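Local coordinates for beta-N-acetylhexosaminidase (Arthrobacter aurescens, PDB 3RCN), which hydrolyses terminal non-reducing N-acetyl-D-hexosamine residues from N-acetyl-beta-D-hexosaminides, as a member of glycosyl hydrolase family 20, at the interface of chains A and B. Residues are numbered along the deposited sequence; one frame, centred on the assembly and turned at random. Chains: chain A/B, Beta-N-acetylhexosaminidase.

The interface of chains A and B. Residues chain A 521-522, 524-526; chain B 214, 216.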
ATOM      1  N   PRO A 521       0.220  17.663  13.046  1.00 36.30           N
ATOM      2  CA  PRO A 521      -0.679  18.645  12.435  1.00 31.43           C
ATOM      3  C   PRO A 521      -1.412  18.124  11.192  1.00 32.05           C
ATOM      4  O   PRO A 521      -2.556  18.517  10.983  1.00 30.66           O
ATOM      5  CB  PRO A 521       0.276  19.785  12.055  1.00 34.72           C
ATOM      6  CG  PRO A 521       1.365  19.692  13.073  1.00 33.80           C
ATOM      7  CD  PRO A 521       1.558  18.221  13.311  1.00 36.47           C
ATOM      8  N   TRP A 522      -0.772  17.283  10.377  1.00 32.49           N
ATOM      9  CA  TRP A 522      -1.428  16.769   9.170  1.00 33.32           C
ATOM     10  C   TRP A 522      -2.402  15.633   9.476  1.00 37.16           C
ATOM     11  O   TRP A 522      -3.156  15.199   8.613  1.00 41.95           O
ATOM     12  CB  TRP A 522      -0.411  16.327   8.104  1.00 29.44           C
ATOM     13  CG  TRP A 522       0.542  15.279   8.566  1.00 29.38           C
ATOM     14  CD1 TRP A 522       0.378  13.920   8.492  1.00 34.03           C
ATOM     15  CD2 TRP A 522       1.818  15.496   9.174  1.00 23.11           C
ATOM     16  NE1 TRP A 522       1.480  13.279   9.024  1.00 32.02           N
ATOM     17  CE2 TRP A 522       2.375  14.229   9.449  1.00 32.99           C
ATOM     18  CE3 TRP A 522       2.539  16.638   9.525  1.00 32.46           C
ATOM     19  CZ2 TRP A 522       3.618  14.080  10.058  1.00 37.60           C
ATOM     20  CZ3 TRP A 522       3.783  16.487  10.124  1.00 32.95           C
ATOM     21  CH2 TRP A 522       4.306  15.219  10.384  1.00 35.36           C
ATOM     22  N   GLN A 524      -4.573  15.997  12.023  1.00 33.11           N
ATOM     23  CA  GLN A 524      -5.758  16.636  12.563  1.00 32.85           C
ATOM     24  C   GLN A 524      -6.847  16.884  11.504  1.00 31.96           C
ATOM     25  O   GLN A 524      -6.574  16.930  10.309  1.00 31.72           O
ATOM     26  CB  GLN A 524      -5.363  17.916  13.289  1.00 30.98           C
ATOM     27  CG  GLN A 524      -4.611  17.634  14.564  1.00 45.32           C
ATOM     28  CD  GLN A 524      -4.057  18.885  15.189  1.00 67.77           C
ATOM     29  OE1 GLN A 524      -4.663  19.954  15.099  1.00 74.97           O
ATOM     30  NE2 GLN A 524      -2.887  18.767  15.818  1.00 75.02           N
ATOM     31  N   ARG A 525      -8.087  17.004  11.948  1.00 28.19           N
ATOM     32  CA  ARG A 525      -9.189  17.295  11.040  1.00 35.98           C
ATOM     33  C   ARG A 525     -10.166  18.255  11.718  1.00 40.66           C
ATOM     34  O   ARG A 525     -11.230  17.848  12.169  1.00 49.53           O
ATOM     35  CB  ARG A 525      -9.919  16.007  10.632  1.00 34.18           C
ATOM     36  CG  ARG A 525      -9.026  14.931  10.003  1.00 30.26           C
ATOM     37  CD  ARG A 525      -8.977  15.001   8.472  1.00 23.85           C
ATOM     38  NE  ARG A 525      -8.161  13.927   7.893  1.00 26.80           N
ATOM     39  CZ  ARG A 525      -6.828  13.930   7.841  1.00 32.79           C
ATOM     40  NH1 ARG A 525      -6.140  14.952   8.339  1.00 34.67           N
ATOM     41  NH2 ARG A 525      -6.174  12.909   7.302  1.00 28.26           N
ATOM     42  N   PRO A 526      -9.794  19.530  11.811  1.00 36.32           N
ATOM     43  CA  PRO A 526     -10.646  20.545  12.447  1.00 30.84           C
ATOM     44  C   PRO A 526     -11.923  20.838  11.659  1.00 34.85           C
ATOM     45  O   PRO A 526     -11.948  20.706  10.435  1.00 32.21           O
ATOM     46  CB  PRO A 526      -9.752  21.791  12.469  1.00 31.48           C
ATOM     47  CG  PRO A 526      -8.738  21.573  11.340  1.00 25.97           C
ATOM     48  CD  PRO A 526      -8.518  20.082  11.309  1.00 35.71           C
TER
ATOM     49  N   GLY B 214     -10.779  22.543   3.503  1.00 38.45           N
ATOM     50  CA  GLY B 214     -10.727  22.597   4.958  1.00 26.08           C
ATOM     51  C   GLY B 214      -9.920  21.484   5.620  1.00 33.11           C
ATOM     52  O   GLY B 214      -9.918  21.357   6.842  1.00 39.93           O
ATOM     53  N   PRO B 216      -6.409  19.592   6.464  1.00 32.67           N
ATOM     54  CA  PRO B 216      -4.952  19.559   6.535  1.00 31.93           C
ATOM     55  C   PRO B 216      -4.403  18.421   5.677  1.00 36.11           C
ATOM     56  O   PRO B 216      -5.059  17.383   5.547  1.00 29.71           O
ATOM     57  CB  PRO B 216      -4.694  19.276   8.016  1.00 31.69           C
ATOM     58  CG  PRO B 216      -5.816  19.937   8.704  1.00 31.61           C
ATOM     59  CD  PRO B 216      -7.018  19.726   7.798  1.00 32.95           C
TER
HETATM   60  O   HOH W   1     -10.604  19.206   8.617  1.00 51.52           O
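B:Pro216 and A:Pro526 meet ring tip to ring tip, with CG of B:Pro216 3.8 Å from CD of A:Pro526, an apolar touch where a loop of chain B faces a 3-10 helix of chain A and the loop that follows it. The B:Pro216 ring, which hides 67 Å² here, also rests against backbone oxygens of chain A: its CG lies 3.5 Å from the carbonyl O of A:Gln524, and its CB 3.7 Å from O of A:Pro521. These are packing contacts; within this patch a polar link runs through a water, 2.7 Å from O of A:Pro526 and 2.9 Å from O of B:Gly214, which would have to donate to both carbonyls.

Largely behind this shell, A:Arg525 probably shapes the surface that receives the proline. Its side chain bends at chi2 (-93°), which turns the guanidinium back toward the preceding backbone. There NH1 donates to O of A:Trp522 at 3.0 Å, nearly straight (166° at H) and within the guanidinium plane, though above the plane of the carbonyl. The same nitrogen reaches O of A:Gln524 at 2.8 Å along a more bent path (142°). One NH1 thus ties the 3-10 helix 521-523 to the following loop, and probably steadies the A:Gln524 carbonyl against the CG end of the B:Pro216 ring, obliquely off one face. The patch exemplifies apolar tips packing on carbonyls braced by a second-shell arginine.

Repeated by two-fold symmetry, with its centre about 28 Å from A:Glu316, the predicted proton donor, it plausibly helps align the two subunits, if the deposited dimer is the biological one.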